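PDB 4MYM: Glyoxalase/bleomycin resistance protein/dioxygenase from Nocardioides sp., which is of undetermined function but is probably related to the glyoxalases, bleomycin-resistance proteins and extradiol dioxygenases of the vicinal oxygen chelate superfamily. Local coordinates for residues A43-Y48 / L73-A78; L34-H39 / G143-F148; S106-I111 / A153-G158; T98-V103 / F148-A153. All coordinates share one frame; numbering follows the deposited sequence.

Contact 1: residues A43-Y48 / L73-A78; sequences ASVEFY and LALWDA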
loop_
_atom_site.group_PDB
_atom_site.type_symbol
_atom_site.label_atom_id
_atom_site.label_comp_id
_atom_site.label_asym_id
_atom_site.label_seq_id
_atom_site.Cartn_x
_atom_site.Cartn_y
_atom_site.Cartn_z
ATOM N N ALA A 43 2.822 -18.877 4.679
ATOM C CA ALA A 43 3.805 -18.261 5.573
ATOM C C ALA A 43 3.503 -16.767 5.767
ATOM O O ALA A 43 3.625 -16.239 6.877
ATOM C CB ALA A 43 5.218 -18.463 5.038
ATOM N N SER A 44 3.099 -16.093 4.692
ATOM C CA SER A 44 2.663 -14.704 4.782
ATOM C C SER A 44 1.435 -14.573 5.671
ATOM O O SER A 44 1.424 -13.755 6.565
ATOM C CB SER A 44 2.384 -14.119 3.389
ATOM O OG SER A 44 3.594 -13.875 2.697
ATOM N N VAL A 45 0.416 -15.396 5.451
ATOM C CA VAL A 45 -0.784 -15.350 6.292
ATOM C C VAL A 45 -0.397 -15.520 7.777
ATOM O O VAL A 45 -0.878 -14.788 8.628
ATOM C CB VAL A 45 -1.832 -16.416 5.866
ATOM C CG1 VAL A 45 -2.910 -16.610 6.928
ATOM C CG2 VAL A 45 -2.459 -16.044 4.527
ATOM N N GLU A 46 0.490 -16.463 8.065
ATOM C CA GLU A 46 0.963 -16.693 9.436
ATOM C C GLU A 46 1.597 -15.433 10.057
ATOM O O GLU A 46 1.316 -15.086 11.211
ATOM C CB GLU A 46 1.956 -17.864 9.438
ATOM C CG GLU A 46 2.577 -18.205 10.788
ATOM C CD GLU A 46 1.577 -18.744 11.805
ATOM O OE1 GLU A 46 0.418 -19.075 11.433
ATOM O OE2 GLU A 46 1.961 -18.841 12.997
ATOM N N PHE A 47 2.422 -14.736 9.281
ATOM C CA PHE A 47 3.082 -13.508 9.747
ATOM C C PHE A 47 2.080 -12.405 10.116
ATOM O O PHE A 47 2.105 -11.880 11.231
ATOM C CB PHE A 47 4.072 -13.011 8.676
ATOM C CG PHE A 47 4.797 -11.739 9.043
ATOM C CD1 PHE A 47 4.238 -10.502 8.784
ATOM C CD2 PHE A 47 6.062 -11.784 9.637
ATOM C CE1 PHE A 47 4.896 -9.329 9.121
ATOM C CE2 PHE A 47 6.730 -10.616 9.973
ATOM C CZ PHE A 47 6.148 -9.382 9.710
ATOM N N TYR A 48 1.172 -12.060 9.199
ATOM C CA TYR A 48 0.298 -10.906 9.441
ATOM C C TYR A 48 -0.732 -11.156 10.522
ATOM O O TYR A 48 -1.085 -10.225 11.255
ATOM C CB TYR A 48 -0.368 -10.408 8.148
ATOM C CG TYR A 48 0.679 -10.033 7.130
ATOM C CD1 TYR A 48 1.386 -8.828 7.228
ATOM C CD2 TYR A 48 1.017 -10.919 6.113
ATOM C CE1 TYR A 48 2.381 -8.509 6.309
ATOM C CE2 TYR A 48 1.999 -10.613 5.194
ATOM C CZ TYR A 48 2.677 -9.422 5.297
ATOM O OH TYR A 48 3.640 -9.163 4.366
ATOM N N LEU A 73 -5.823 -5.051 3.801
ATOM C CA LEU A 73 -4.545 -5.682 3.478
ATOM C C LEU A 73 -4.823 -7.031 2.857
ATOM O O LEU A 73 -5.608 -7.823 3.397
ATOM C CB LEU A 73 -3.685 -5.836 4.726
ATOM C CG LEU A 73 -2.308 -6.484 4.556
ATOM C CD1 LEU A 73 -1.380 -5.655 3.679
ATOM C CD2 LEU A 73 -1.705 -6.664 5.938
ATOM N N ALA A 74 -4.169 -7.292 1.727
ATOM C CA ALA A 74 -4.369 -8.515 0.964
ATOM C C ALA A 74 -3.037 -9.132 0.521
ATOM O O ALA A 74 -1.995 -8.465 0.499
ATOM C CB ALA A 74 -5.252 -8.229 -0.248
ATOM N N LEU A 75 -3.081 -10.422 0.205
ATOM C CA LEU A 75 -1.918 -11.150 -0.284
ATOM C C LEU A 75 -2.318 -11.969 -1.494
ATOM O O LEU A 75 -3.326 -12.659 -1.465
ATOM C CB LEU A 75 -1.391 -12.096 0.794
ATOM C CG LEU A 75 -1.257 -11.540 2.218
ATOM C CD1 LEU A 75 -1.087 -12.688 3.214
ATOM C CD2 LEU A 75 -0.100 -10.565 2.301
ATOM N N TRP A 76 -1.490 -11.951 -2.522
ATOM C CA TRP A 76 -1.806 -12.645 -3.764
ATOM C C TRP A 76 -0.525 -13.259 -4.322
ATOM O O TRP A 76 0.472 -12.565 -4.522
ATOM C CB TRP A 76 -2.407 -11.652 -4.760
ATOM C CG TRP A 76 -3.204 -12.254 -5.892
ATOM C CD1 TRP A 76 -3.412 -13.578 -6.171
ATOM C CD2 TRP A 76 -3.884 -11.522 -6.906
ATOM N NE1 TRP A 76 -4.195 -13.708 -7.309
ATOM C CE2 TRP A 76 -4.488 -12.458 -7.776
ATOM C CE3 TRP A 76 -4.050 -10.162 -7.159
ATOM C CZ2 TRP A 76 -5.247 -12.069 -8.876
ATOM C CZ3 TRP A 76 -4.803 -9.780 -8.264
ATOM C CH2 TRP A 76 -5.391 -10.737 -9.103
ATOM N N ASP A 77 -0.561 -14.567 -4.551
ATOM C CA ASP A 77 0.588 -15.294 -5.063
ATOM C C ASP A 77 1.019 -14.772 -6.425
ATOM O O ASP A 77 0.174 -14.600 -7.314
ATOM C CB ASP A 77 0.247 -16.777 -5.202
ATOM C CG ASP A 77 1.418 -17.579 -5.724
ATOM O OD1 ASP A 77 2.341 -17.849 -4.927
ATOM O OD2 ASP A 77 1.425 -17.895 -6.930
ATOM N N ALA A 78 2.329 -14.548 -6.587
ATOM C CA ALA A 78 2.900 -13.991 -7.816
ATOM C C ALA A 78 2.616 -14.843 -9.063
ATOM O O ALA A 78 2.318 -14.305 -10.131
ATOM C CB ALA A 78 4.411 -13.801 -7.663
#

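Contact 2: residues L34-H39 / G143-F148; sequences LCLVTH and GPCGEF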
loop_
_atom_site.group_PDB
_atom_site.type_symbol
_atom_site.label_atom_id
_atom_site.label_comp_id
_atom_site.label_asym_id
_atom_site.label_seq_id
_atom_site.Cartn_x
_atom_site.Cartn_y
_atom_site.Cartn_z
ATOM N N LEU A 34 -4.644 -2.744 -0.261
ATOM C CA LEU A 34 -3.207 -2.853 -0.525
ATOM C C LEU A 34 -2.891 -4.326 -0.597
ATOM O O LEU A 34 -3.079 -5.048 0.386
ATOM C CB LEU A 34 -2.395 -2.181 0.583
ATOM C CG LEU A 34 -0.895 -2.499 0.565
ATOM C CD1 LEU A 34 -0.255 -1.954 -0.700
ATOM C CD2 LEU A 34 -0.224 -1.933 1.807
ATOM N N CYS A 35 -2.435 -4.784 -1.766
ATOM C CA CYS A 35 -2.231 -6.196 -2.004
ATOM C C CYS A 35 -0.750 -6.503 -2.261
ATOM O O CYS A 35 -0.163 -6.122 -3.289
ATOM C CB CYS A 35 -3.089 -6.670 -3.166
ATOM S SG CYS A 35 -3.029 -8.446 -3.396
ATOM N N LEU A 36 -0.153 -7.174 -1.289
ATOM C CA LEU A 36 1.240 -7.550 -1.367
ATOM C C LEU A 36 1.392 -8.783 -2.250
ATOM O O LEU A 36 0.538 -9.684 -2.248
ATOM C CB LEU A 36 1.792 -7.829 0.031
ATOM C CG LEU A 36 1.609 -6.723 1.081
ATOM C CD1 LEU A 36 2.272 -7.112 2.390
ATOM C CD2 LEU A 36 2.155 -5.398 0.610
ATOM N N VAL A 37 2.494 -8.820 -2.984
ATOM C CA VAL A 37 2.820 -9.946 -3.841
ATOM C C VAL A 37 3.614 -10.938 -2.999
ATOM O O VAL A 37 4.672 -10.603 -2.455
ATOM C CB VAL A 37 3.603 -9.477 -5.076
ATOM C CG1 VAL A 37 4.102 -10.660 -5.897
ATOM C CG2 VAL A 37 2.724 -8.564 -5.919
ATOM N N THR A 38 3.080 -12.146 -2.860
ATOM C CA THR A 38 3.728 -13.176 -2.062
ATOM C C THR A 38 4.246 -14.324 -2.947
ATOM O O THR A 38 3.837 -14.464 -4.118
ATOM C CB THR A 38 2.787 -13.709 -0.948
ATOM O OG1 THR A 38 3.526 -14.537 -0.036
ATOM C CG2 THR A 38 1.629 -14.501 -1.524
ATOM N N HIS A 39 5.178 -15.097 -2.385
ATOM C CA HIS A 39 5.675 -16.336 -2.993
ATOM C C HIS A 39 5.436 -17.546 -2.090
ATOM O O HIS A 39 5.831 -18.665 -2.415
ATOM C CB HIS A 39 7.163 -16.198 -3.312
ATOM C CG HIS A 39 7.468 -15.010 -4.157
ATOM N ND1 HIS A 39 7.204 -14.973 -5.509
ATOM C CD2 HIS A 39 7.964 -13.793 -3.838
ATOM C CE1 HIS A 39 7.550 -13.793 -5.990
ATOM N NE2 HIS A 39 7.999 -13.053 -4.994
ATOM N N GLY A 143 8.689 -7.264 6.188
ATOM C CA GLY A 143 7.672 -8.311 6.147
ATOM C C GLY A 143 8.076 -9.344 5.099
ATOM O O GLY A 143 9.089 -9.176 4.424
ATOM N N PRO A 144 7.288 -10.416 4.964
ATOM C CA PRO A 144 7.626 -11.537 4.081
ATOM C C PRO A 144 7.315 -11.330 2.577
ATOM O O PRO A 144 7.588 -12.229 1.776
ATOM C CB PRO A 144 6.790 -12.690 4.648
ATOM C CG PRO A 144 5.628 -12.040 5.340
ATOM C CD PRO A 144 6.107 -10.693 5.810
ATOM N N CYS A 145 6.758 -10.184 2.194
ATOM C CA CYS A 145 6.399 -9.943 0.795
ATOM C C CYS A 145 7.218 -8.824 0.154
ATOM O O CYS A 145 6.719 -8.086 -0.716
ATOM C CB CYS A 145 4.900 -9.636 0.698
ATOM S SG CYS A 145 3.855 -11.029 1.159
ATOM N N GLY A 146 8.480 -8.701 0.570
ATOM C CA GLY A 146 9.361 -7.669 0.048
ATOM C C GLY A 146 9.131 -6.291 0.626
ATOM O O GLY A 146 9.909 -5.383 0.389
ATOM N N GLU A 147 8.044 -6.107 1.364
ATOM C CA GLU A 147 7.760 -4.807 1.928
ATOM C C GLU A 147 8.536 -4.631 3.230
ATOM O O GLU A 147 8.972 -5.614 3.856
ATOM C CB GLU A 147 6.258 -4.638 2.197
ATOM C CG GLU A 147 5.756 -5.147 3.543
ATOM C CD GLU A 147 5.624 -6.659 3.643
ATOM O OE1 GLU A 147 6.144 -7.405 2.780
ATOM O OE2 GLU A 147 4.974 -7.109 4.609
ATOM N N PHE A 148 8.673 -3.376 3.631
ATOM C CA PHE A 148 8.950 -3.068 5.029
ATOM C C PHE A 148 7.870 -2.180 5.606
ATOM O O PHE A 148 7.153 -1.487 4.873
ATOM C CB PHE A 148 10.347 -2.468 5.249
ATOM C CG PHE A 148 10.581 -1.108 4.647
ATOM C CD1 PHE A 148 10.657 -0.921 3.265
ATOM C CD2 PHE A 148 10.837 -0.017 5.467
ATOM C CE1 PHE A 148 10.932 0.331 2.730
ATOM C CE2 PHE A 148 11.098 1.231 4.938
ATOM C CZ PHE A 148 11.164 1.408 3.572
HETATM O O HOH W 1 4.415 -6.772 -2.071
HETATM O O HOH W 2 6.698 -14.406 0.022
#

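Contact 3: residues S106-I111 / A153-G158; sequences SSPVEI and AWLEGG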
loop_
_atom_site.group_PDB
_atom_site.type_symbol
_atom_site.label_atom_id
_atom_site.label_comp_id
_atom_site.label_asym_id
_atom_site.label_seq_id
_atom_site.Cartn_x
_atom_site.Cartn_y
_atom_site.Cartn_z
ATOM N N SER A 106 0.301 7.868 17.849
ATOM C CA SER A 106 -0.099 9.148 18.423
ATOM C C SER A 106 0.942 9.839 19.297
ATOM O O SER A 106 0.726 10.973 19.688
ATOM C CB SER A 106 -1.381 8.971 19.235
ATOM O OG SER A 106 -2.388 8.420 18.417
ATOM N N SER A 107 2.047 9.172 19.620
ATOM C CA SER A 107 3.121 9.825 20.365
ATOM C C SER A 107 4.429 9.051 20.230
ATOM O O SER A 107 4.397 7.840 20.058
ATOM C CB SER A 107 2.764 9.941 21.854
ATOM O OG SER A 107 3.389 8.913 22.604
ATOM N N PRO A 108 5.572 9.744 20.338
ATOM C CA PRO A 108 6.901 9.111 20.276
ATOM C C PRO A 108 7.108 8.007 21.286
ATOM O O PRO A 108 7.762 7.015 20.998
ATOM C CB PRO A 108 7.854 10.277 20.546
ATOM C CG PRO A 108 7.129 11.451 20.010
ATOM C CD PRO A 108 5.679 11.212 20.307
ATOM N N VAL A 109 6.506 8.147 22.458
ATOM C CA VAL A 109 6.685 7.178 23.507
ATOM C C VAL A 109 5.923 5.878 23.202
ATOM O O VAL A 109 6.343 4.790 23.607
ATOM C CB VAL A 109 6.338 7.838 24.868
ATOM C CG1 VAL A 109 5.389 6.997 25.677
ATOM C CG2 VAL A 109 7.624 8.149 25.620
ATOM N N GLU A 110 4.823 5.992 22.460
ATOM C CA GLU A 110 4.110 4.819 21.991
ATOM C C GLU A 110 4.942 3.953 21.013
ATOM O O GLU A 110 4.738 2.710 20.932
ATOM C CB GLU A 110 2.766 5.206 21.330
ATOM C CG GLU A 110 1.857 3.999 21.126
ATOM C CD GLU A 110 0.520 4.347 20.477
ATOM O OE1 GLU A 110 0.195 5.545 20.341
ATOM O OE2 GLU A 110 -0.202 3.396 20.122
ATOM N N ILE A 111 5.848 4.598 20.289
ATOM C CA ILE A 111 6.781 3.892 19.384
ATOM C C ILE A 111 7.617 2.869 20.174
ATOM O O ILE A 111 7.666 1.692 19.825
ATOM C CB ILE A 111 7.681 4.889 18.618
ATOM C CG1 ILE A 111 6.839 5.788 17.710
ATOM C CG2 ILE A 111 8.762 4.171 17.804
ATOM C CD1 ILE A 111 6.125 5.080 16.562
ATOM N N ALA A 153 5.849 8.393 14.774
ATOM C CA ALA A 153 5.096 9.425 15.481
ATOM C C ALA A 153 5.879 10.736 15.455
ATOM O O ALA A 153 7.112 10.752 15.575
ATOM C CB ALA A 153 4.788 8.979 16.894
ATOM N N TRP A 154 5.154 11.835 15.261
ATOM C CA TRP A 154 5.767 13.138 15.093
ATOM C C TRP A 154 6.313 13.641 16.427
ATOM O O TRP A 154 5.673 13.484 17.455
ATOM C CB TRP A 154 4.760 14.160 14.553
ATOM C CG TRP A 154 4.285 13.858 13.176
ATOM C CD1 TRP A 154 3.005 13.646 12.789
ATOM C CD2 TRP A 154 5.091 13.723 12.003
ATOM N NE1 TRP A 154 2.958 13.381 11.449
ATOM C CE2 TRP A 154 4.227 13.417 10.941
ATOM C CE3 TRP A 154 6.462 13.813 11.753
ATOM C CZ2 TRP A 154 4.684 13.210 9.638
ATOM C CZ3 TRP A 154 6.919 13.604 10.463
ATOM C CH2 TRP A 154 6.027 13.309 9.420
ATOM N N LEU A 155 7.500 14.221 16.383
ATOM C CA LEU A 155 8.074 14.920 17.530
ATOM C C LEU A 155 7.428 16.298 17.616
ATOM O O LEU A 155 6.636 16.674 16.741
ATOM C CB LEU A 155 9.589 15.048 17.362
ATOM C CG LEU A 155 10.366 13.735 17.217
ATOM C CD1 LEU A 155 11.833 14.019 16.941
ATOM C CD2 LEU A 155 10.214 12.864 18.456
ATOM N N GLU A 156 7.756 17.059 18.658
ATOM C CA GLU A 156 7.211 18.416 18.797
ATOM C C GLU A 156 7.377 19.216 17.511
ATOM O O GLU A 156 8.452 19.232 16.921
ATOM C CB GLU A 156 7.873 19.188 19.949
ATOM C CG GLU A 156 7.431 20.651 19.980
ATOM C CD GLU A 156 7.972 21.456 21.149
ATOM O OE1 GLU A 156 8.939 21.009 21.808
ATOM O OE2 GLU A 156 7.429 22.561 21.388
ATOM N N GLY A 157 6.313 19.902 17.104
ATOM C CA GLY A 157 6.305 20.695 15.877
ATOM C C GLY A 157 5.591 20.007 14.726
ATOM O O GLY A 157 5.192 20.656 13.760
ATOM N N GLY A 158 5.432 18.689 14.816
ATOM C CA GLY A 158 4.623 17.957 13.850
ATOM C C GLY A 158 5.311 17.719 12.512
ATOM O O GLY A 158 6.537 17.761 12.409
#

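Contact 4: residues T98-V103 / F148-A153; sequences TVMVAV and FWEYFA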
loop_
_atom_site.group_PDB
_atom_site.type_symbol
_atom_site.label_atom_id
_atom_site.label_comp_id
_atom_site.label_asym_id
_atom_site.label_seq_id
_atom_site.Cartn_x
_atom_site.Cartn_y
_atom_site.Cartn_z
ATOM N N THR A 98 10.898 -3.342 -1.448
ATOM C CA THR A 98 10.197 -2.843 -2.636
ATOM C C THR A 98 9.095 -1.801 -2.415
ATOM O O THR A 98 8.738 -1.100 -3.345
ATOM C CB THR A 98 9.571 -4.019 -3.388
ATOM O OG1 THR A 98 8.604 -4.653 -2.560
ATOM C CG2 THR A 98 10.629 -5.026 -3.769
ATOM N N VAL A 99 8.571 -1.700 -1.196
ATOM C CA VAL A 99 7.469 -0.801 -0.871
ATOM C C VAL A 99 7.415 -0.640 0.647
ATOM O O VAL A 99 7.858 -1.543 1.372
ATOM C CB VAL A 99 6.125 -1.362 -1.393
ATOM C CG1 VAL A 99 5.808 -2.727 -0.772
ATOM C CG2 VAL A 99 5.000 -0.353 -1.167
HETATM N N MSE A 100 6.894 0.487 1.120
HETATM C CA MSE A 100 6.806 0.746 2.560
HETATM C C MSE A 100 5.374 0.928 2.989
HETATM O O MSE A 100 4.633 1.698 2.387
HETATM C CB MSE A 100 7.627 1.976 2.951
HETATM C CG MSE A 100 7.720 2.115 4.477
HETATM SE SE MSE A 100 8.801 3.708 4.903
HETATM C CE MSE A 100 7.388 5.084 4.873
ATOM N N VAL A 101 4.992 0.208 4.040
ATOM C CA VAL A 101 3.671 0.331 4.648
ATOM C C VAL A 101 3.859 1.096 5.958
ATOM O O VAL A 101 4.598 0.626 6.823
ATOM C CB VAL A 101 3.071 -1.072 4.868
ATOM C CG1 VAL A 101 1.690 -0.984 5.482
ATOM C CG2 VAL A 101 3.005 -1.815 3.534
ATOM N N ALA A 102 3.207 2.260 6.114
ATOM C CA ALA A 102 3.423 3.104 7.293
ATOM C C ALA A 102 2.181 3.231 8.181
ATOM O O ALA A 102 1.041 3.342 7.699
ATOM C CB ALA A 102 3.929 4.476 6.892
ATOM N N VAL A 103 2.447 3.212 9.483
ATOM C CA VAL A 103 1.450 3.223 10.523
ATOM C C VAL A 103 1.772 4.393 11.446
ATOM O O VAL A 103 2.775 4.366 12.142
ATOM C CB VAL A 103 1.507 1.899 11.309
ATOM C CG1 VAL A 103 0.544 1.910 12.481
ATOM C CG2 VAL A 103 1.258 0.710 10.392
ATOM N N PHE A 148 8.673 -3.376 3.631
ATOM C CA PHE A 148 8.950 -3.068 5.029
ATOM C C PHE A 148 7.870 -2.180 5.606
ATOM O O PHE A 148 7.153 -1.487 4.873
ATOM C CB PHE A 148 10.347 -2.468 5.249
ATOM C CG PHE A 148 10.581 -1.108 4.647
ATOM C CD1 PHE A 148 10.657 -0.921 3.265
ATOM C CD2 PHE A 148 10.837 -0.017 5.467
ATOM C CE1 PHE A 148 10.932 0.331 2.730
ATOM C CE2 PHE A 148 11.098 1.231 4.938
ATOM C CZ PHE A 148 11.164 1.408 3.572
ATOM N N TRP A 149 7.784 -2.225 6.926
ATOM C CA TRP A 149 6.828 -1.460 7.722
ATOM C C TRP A 149 7.536 -0.387 8.526
ATOM O O TRP A 149 8.661 -0.590 9.013
ATOM C CB TRP A 149 6.100 -2.394 8.683
ATOM C CG TRP A 149 5.168 -3.376 8.009
ATOM C CD1 TRP A 149 5.515 -4.453 7.240
ATOM C CD2 TRP A 149 3.738 -3.378 8.073
ATOM N NE1 TRP A 149 4.387 -5.117 6.810
ATOM C CE2 TRP A 149 3.283 -4.476 7.304
ATOM C CE3 TRP A 149 2.795 -2.553 8.700
ATOM C CZ2 TRP A 149 1.916 -4.771 7.148
ATOM C CZ3 TRP A 149 1.455 -2.837 8.542
ATOM C CH2 TRP A 149 1.025 -3.939 7.770
ATOM N N GLU A 150 6.880 0.760 8.636
ATOM C CA GLU A 150 7.324 1.858 9.451
ATOM C C GLU A 150 6.199 2.176 10.435
ATOM O O GLU A 150 5.043 2.290 10.039
ATOM C CB GLU A 150 7.605 3.077 8.600
ATOM C CG GLU A 150 8.009 4.318 9.404
ATOM C CD GLU A 150 7.927 5.595 8.616
ATOM O OE1 GLU A 150 6.835 5.904 8.083
ATOM O OE2 GLU A 150 8.931 6.323 8.547
ATOM N N TYR A 151 6.533 2.252 11.718
ATOM C CA TYR A 151 5.656 2.871 12.708
ATOM C C TYR A 151 6.352 4.176 13.028
ATOM O O TYR A 151 7.570 4.198 13.251
ATOM C CB TYR A 151 5.513 2.019 13.973
ATOM C CG TYR A 151 4.646 0.786 13.899
ATOM C CD1 TYR A 151 4.526 0.031 12.731
ATOM C CD2 TYR A 151 3.979 0.325 15.032
ATOM C CE1 TYR A 151 3.743 -1.105 12.685
ATOM C CE2 TYR A 151 3.205 -0.819 14.991
ATOM C CZ TYR A 151 3.086 -1.527 13.811
ATOM O OH TYR A 151 2.327 -2.675 13.782
ATOM N N PHE A 152 5.617 5.283 13.000
ATOM C CA PHE A 152 6.205 6.588 13.218
ATOM C C PHE A 152 5.261 7.448 14.049
ATOM O O PHE A 152 4.046 7.226 14.044
ATOM C CB PHE A 152 6.574 7.303 11.913
ATOM C CG PHE A 152 5.394 7.818 11.117
ATOM C CD1 PHE A 152 4.653 6.964 10.303
ATOM C CD2 PHE A 152 5.046 9.156 11.156
ATOM C CE1 PHE A 152 3.566 7.433 9.574
ATOM C CE2 PHE A 152 3.955 9.623 10.430
ATOM C CZ PHE A 152 3.229 8.767 9.632
ATOM N N ALA A 153 5.849 8.393 14.774
ATOM C CA ALA A 153 5.096 9.425 15.481
ATOM C C ALA A 153 5.879 10.736 15.455
ATOM O O ALA A 153 7.112 10.752 15.575
ATOM C CB ALA A 153 4.788 8.979 16.894
#

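Contact 1: residues A43-Y48 / L73-A78
Helix 43-48 runs nearly antiparallel to strand 73-77, at 164° and 9.8 Å between the two axes at their closest, with S44 facing L75 and Y48 facing L73. L75 carries most of the contact. Its CG lies anti to the carbonyl carbon (chi1 -46°), which brings it toward the helix, and chi2 (165°) spreads the two methyls. CD1 settles beside the helical backbone, 3.8 Å from S44 CB and 3.9 Å from V45 CG2, while CD2 turns to the phenol ring and comes within 3.6 Å of Y48 CE2. Farther round the ring, on the same side of its plane, Y48 CD1 meets L73 CD2 at 4.0 Å, the two side chains crossing at about a right angle. Both leucine methyls approach obliquely; F47 CD1 lies against the opposite face, so the ring is held between F47 and the two leucines.

A64 and F66 of strand 63-66 also pack on V45 and Y48. The polar ends turn elsewhere: S44 OG hydrogen-bonds to T38 OG1, and Y48 OH to E147 OE2. Here, then, apolar packing joins helix to strand, while the two buried hydroxyls are satisfied by neighbouring parts of the fold.

Contact 2: residues L34-H39 / G143-F148
An apolar and water-bridged packing contact, with C145 at its middle, joins the end of strand 33-38 to the turn that leads into strand 147-154, so that it ties one four-stranded sheet to the start of a strand of the other. The CB of C145 lies 3.3 Å from V37 O and 3.7 Å from L36 CB, and its SG reaches along to T38 CB at 3.6 Å. The backbones meet through two waters rather than directly: one accepts from V37 N and lies 3.0 Å from C145 O, the other accepts from H39 N and donates to P144 O.

Beyond the cysteine, L36 pushes its CD1 methyl against the carboxylate of E147, 3.5 Å from OE2, the leucine lying crosswise to the acid. That carboxylate is folded back over its own turn. E147 CG stands between the backbone N and the carbonyl carbon (chi1 87°), and a second bend at chi2 (-76°) brings OE1 to C145 N, 2.9 Å away, where the syn lone pair accepts a rather bent bond. Y48 OH of helix 41-51 and W149 NE1 both bond OE2. Outside this pair, C35 and L36 also join a strand of the second subunit in antiparallel pairing.

A buried acid gripped at both oxygens is fixed in its rotation; it ties the turn, the helix and strand 147-154 together, and the leucine methyl packed on it shields it further.

Contact 3: residues S106-I111 / A153-G158
In I111, CG1 stands anti to the carbonyl carbon (chi1 -63°) and a second turn of -65° at chi2 curls CD1 inward; CG1 then rests 3.9 Å from A153 CB, and CD1 lies 3.8 Å from A153 N. L155 uses the same first torsion (chi1 -59°) to a different end. Its CB starts away from the helix, yet CD2 swings back to touch P108 CG at 3.7 Å, the two side chains crossing at a slant. The ring of P108 also leans on the strand backbone, with CG 3.6 Å from W154 O.

The A153 methyl packs against the S107-P108 link, where the helix begins, with CB 3.4 Å from S107 C.

S107 is the N-cap of that helix: its OG accepts from E110 N at 3.3 Å and more weakly from V109 N. On the strand side the chain turns back at once in a type II beta turn from L155 to G158, closed by G158 N to L155 O, and G158 C lies over one face of the W154 indole. That indole also meets F152 edge-to-face and comes near a bound molecule, probably from the crystallisation liquor.

The result is a capped first helical turn seated on the end of a sheet strand. Strand 99-104, helix 108-120 and strands 130-132, 136-142 and 147-154 form a beta-alpha-beta-beta-beta module, as in the vicinal oxygen chelate superfamily.

Contact 4: residues T98-V103 / F148-A153
V101 and W149, side by side and pointing the same way, typify this parallel strand pair, the outermost strand of this chain's sheet and its neighbour, in one of the two mixed sheets of the glyoxalase/bleomycin-resistance fold. V101 CG1 sits over the six-membered ring of the indole, 3.7 Å from its centroid and 15° off the normal, a CH-pi contact, while V103 CG2 approaches the same indole at its edge. Two residues on, V103 CB covers a face of the Y151 ring in the same fashion, more loosely at 4.2 Å from the centroid.

The other face of the sheet is built differently. F148 CG takes the position between the backbone N and the carbonyl carbon (chi1 66°), and this leans the ring across to selenomethionine M100 on the neighbouring strand. M100 CG lies over the ring face, 20° off the normal, and SE adds an oblique Met-aromatic contact, 3.4 Å from F148 CE2. Further along, the terminal methyl of M100 and the methyl of A102 both pack on E150 OE1, at 3.4 Å from M100 CE and 3.5 Å from A102 CB. That oxygen also hydrogen-bonds a bound molecule, probably from the crystallisation liquor, which may mark a pocket.

V99, M100 and A102 pair antiparallel with a strand of the second subunit, so the sheet continues through the dimer. Within the pair itself, five backbone bonds zip the strands together, running from F148 N to V99 O at 3.0 Å up to F152 N, which donates to V103 O at 3.1 Å.

Overall arrangement
From the N terminus, strand 33-38 opens contact 2, which stays open for over a hundred residues. Contact 1 is nested inside that long loop, closing early as helix 41-51 meets strand 72-77. The chain then opens contact 4 at strand 99-104 and contact 3 at the start of helix 108-120. Strand 147-154 with its flanking turns closes the three open loops in succession, contact 2, then 4, then 3, so that each crosses the other two. Contacts 1 and 2 touch around the helix, contact 2 bridges the two sheets, and contacts 3 and 4 share A153. Contacts 2 and 4 share F148 and continue the sheets into the second subunit, which W76 of contact 1 also touches.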